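Local coordinates for apical membrane antigen AMA1 (Toxoplasma gondii ME49, PDB 4YIV), which takes part in host cell invasion as a microneme protein of the moving junction, the ring formed between parasite and host cell membranes, at residues 78-83 against 169-174. Numbering follows the deposited sequence.
Sequences NNFLED and HILYVS
Leu81 lays CD2 over one face of the His169 imidazole, a CH-pi contact 4.0 Å from the ring centroid and 15° off its normal. Leu81 is the third residue of the type I beta turn from Asn79 to Glu82, in the loop between strand 65-68 and helix 87-93; the imidazole rises from near the end of strand 167-170, in a five-stranded antiparallel sheet of the PAN-type AMA1 family region. The same CD2 also covers one face of the Phe80 ring, so it lies between two aromatic groups, and it meets Leu171 CD2 at 4.2 Å. Phe80 reaches Leu171 obliquely, its CE2 4.0 Å from Leu171 CD1. Its chi1 of 79° sets CG between the backbone N and carbonyl carbon, which turns a ring face against Leu81 CD2. Val160 on the adjacent strand 159-162 touches Phe80, Leu81 and Leu171, closing this apolar cluster against the sheet. No hydrogen bond joins the two segments, but Asn102 links them: its OD1 bonds to His169 ND1 and its ND2 to Asp83 OD1, while its backbone pairs with that of Glu82. The turn is braced by Glu82 N to Asn79 O, 3.0 Å, and by an Asx turn in which Leu81 N reaches Asn79 OD1 at 3.0 Å, 56° out of the carbonyl plane.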
loop_
_atom_site.group_PDB
_atom_site.type_symbol
_atom_site.label_atom_id
_atom_site.label_comp_id
_atom_site.label_asym_id
_atom_site.label_seq_id
_atom_site.Cartn_x
_atom_site.Cartn_y
_atom_site.Cartn_z
ATOM N N ASN A 78 7.033 -16.768 -13.942
ATOM C CA ASN A 78 6.627 -16.389 -12.588
ATOM C C ASN A 78 6.802 -14.894 -12.308
ATOM O O ASN A 78 7.364 -14.484 -11.292
ATOM C CB ASN A 78 7.389 -17.230 -11.568
ATOM C CG ASN A 78 6.738 -18.590 -11.375
ATOM O OD1 ASN A 78 5.599 -18.679 -10.920
ATOM N ND2 ASN A 78 7.424 -19.647 -11.789
ATOM N N ASN A 79 6.324 -14.102 -13.257
ATOM C CA ASN A 79 6.362 -12.649 -13.154
ATOM C C ASN A 79 5.051 -11.996 -13.581
ATOM O O ASN A 79 4.640 -12.047 -14.743
ATOM C CB ASN A 79 7.532 -12.150 -14.007
ATOM C CG ASN A 79 7.686 -10.635 -14.015
ATOM O OD1 ASN A 79 7.004 -9.893 -13.303
ATOM N ND2 ASN A 79 8.617 -10.171 -14.836
ATOM N N PHE A 80 4.396 -11.337 -12.631
ATOM C CA PHE A 80 3.036 -10.866 -12.870
ATOM C C PHE A 80 3.013 -9.680 -13.789
ATOM O O PHE A 80 1.961 -9.315 -14.292
ATOM C CB PHE A 80 2.346 -10.549 -11.539
ATOM C CG PHE A 80 2.710 -9.210 -10.912
ATOM C CD1 PHE A 80 4.006 -8.904 -10.499
ATOM C CD2 PHE A 80 1.699 -8.305 -10.634
ATOM C CE1 PHE A 80 4.282 -7.690 -9.889
ATOM C CE2 PHE A 80 1.959 -7.106 -10.023
ATOM C CZ PHE A 80 3.256 -6.793 -9.640
ATOM N N LEU A 81 4.177 -9.081 -14.026
ATOM C CA LEU A 81 4.254 -7.966 -14.958
ATOM C C LEU A 81 4.387 -8.420 -16.433
ATOM O O LEU A 81 4.287 -7.606 -17.350
ATOM C CB LEU A 81 5.397 -7.043 -14.552
ATOM C CG LEU A 81 5.206 -6.329 -13.200
ATOM C CD1 LEU A 81 6.371 -5.355 -12.942
ATOM C CD2 LEU A 81 3.823 -5.608 -13.091
ATOM N N GLU A 82 4.577 -9.712 -16.669
ATOM C CA GLU A 82 4.508 -10.233 -18.034
ATOM C C GLU A 82 3.087 -10.067 -18.585
ATOM O O GLU A 82 2.109 -10.085 -17.824
ATOM C CB GLU A 82 4.920 -11.724 -18.075
ATOM C CG GLU A 82 6.345 -11.994 -17.641
ATOM C CD GLU A 82 7.351 -11.963 -18.775
ATOM O OE1 GLU A 82 8.493 -11.516 -18.533
ATOM O OE2 GLU A 82 7.019 -12.402 -19.900
ATOM N N ASP A 83 2.974 -9.908 -19.907
ATOM C CA ASP A 83 1.692 -9.910 -20.600
ATOM C C ASP A 83 0.783 -11.091 -20.243
ATOM O O ASP A 83 1.270 -12.227 -20.079
ATOM C CB ASP A 83 1.924 -9.959 -22.122
ATOM C CG ASP A 83 2.196 -8.591 -22.739
ATOM O OD1 ASP A 83 2.160 -7.567 -22.032
ATOM O OD2 ASP A 83 2.433 -8.542 -23.962
ATOM N N HIS A 169 2.408 0.089 -15.684
ATOM C CA HIS A 169 1.680 -1.132 -16.036
ATOM C C HIS A 169 0.230 -1.047 -15.675
ATOM O O HIS A 169 -0.085 -0.779 -14.529
ATOM C CB HIS A 169 2.250 -2.349 -15.289
ATOM C CG HIS A 169 3.658 -2.681 -15.670
ATOM N ND1 HIS A 169 3.957 -3.561 -16.689
ATOM C CD2 HIS A 169 4.841 -2.255 -15.175
ATOM C CE1 HIS A 169 5.268 -3.649 -16.813
ATOM N NE2 HIS A 169 5.826 -2.864 -15.913
ATOM N N ILE A 170 -0.620 -1.375 -16.638
ATOM C CA ILE A 170 -2.045 -1.554 -16.435
ATOM C C ILE A 170 -2.273 -3.046 -16.354
ATOM O O ILE A 170 -1.896 -3.759 -17.272
ATOM C CB ILE A 170 -2.886 -0.971 -17.592
ATOM C CG1 ILE A 170 -2.630 0.522 -17.771
ATOM C CG2 ILE A 170 -4.380 -1.236 -17.335
ATOM C CD1 ILE A 170 -2.828 1.327 -16.555
ATOM N N LEU A 171 -2.867 -3.516 -15.262
ATOM C CA LEU A 171 -3.068 -4.949 -15.074
ATOM C C LEU A 171 -4.462 -5.391 -15.493
ATOM O O LEU A 171 -5.447 -5.108 -14.824
ATOM C CB LEU A 171 -2.846 -5.334 -13.610
ATOM C CG LEU A 171 -1.490 -4.980 -13.005
ATOM C CD1 LEU A 171 -1.384 -5.603 -11.636
ATOM C CD2 LEU A 171 -0.305 -5.412 -13.902
ATOM N N TYR A 172 -4.528 -6.092 -16.605
ATOM C CA TYR A 172 -5.761 -6.708 -17.062
ATOM C C TYR A 172 -6.314 -7.720 -16.046
ATOM O O TYR A 172 -7.523 -7.862 -15.913
ATOM C CB TYR A 172 -5.513 -7.374 -18.391
ATOM C CG TYR A 172 -6.747 -8.018 -18.992
ATOM C CD1 TYR A 172 -7.713 -7.249 -19.629
ATOM C CD2 TYR A 172 -6.952 -9.383 -18.898
ATOM C CE1 TYR A 172 -8.827 -7.819 -20.174
ATOM C CE2 TYR A 172 -8.075 -9.975 -19.444
ATOM C CZ TYR A 172 -9.010 -9.180 -20.084
ATOM O OH TYR A 172 -10.140 -9.738 -20.628
ATOM N N VAL A 173 -5.427 -8.412 -15.332
ATOM C CA VAL A 173 -5.839 -9.294 -14.237
ATOM C C VAL A 173 -5.848 -8.480 -12.953
ATOM O O VAL A 173 -4.806 -8.049 -12.496
ATOM C CB VAL A 173 -4.909 -10.510 -14.098
ATOM C CG1 VAL A 173 -5.326 -11.398 -12.938
ATOM C CG2 VAL A 173 -4.916 -11.327 -15.355
ATOM N N SER A 174 -7.034 -8.248 -12.394
ATOM C CA SER A 174 -7.169 -7.438 -11.201
ATOM C C SER A 174 -7.262 -8.335 -9.987
ATOM O O SER A 174 -7.334 -7.866 -8.867
ATOM C CB SER A 174 -8.401 -6.555 -11.302
ATOM O OG SER A 174 -9.491 -7.408 -11.592
#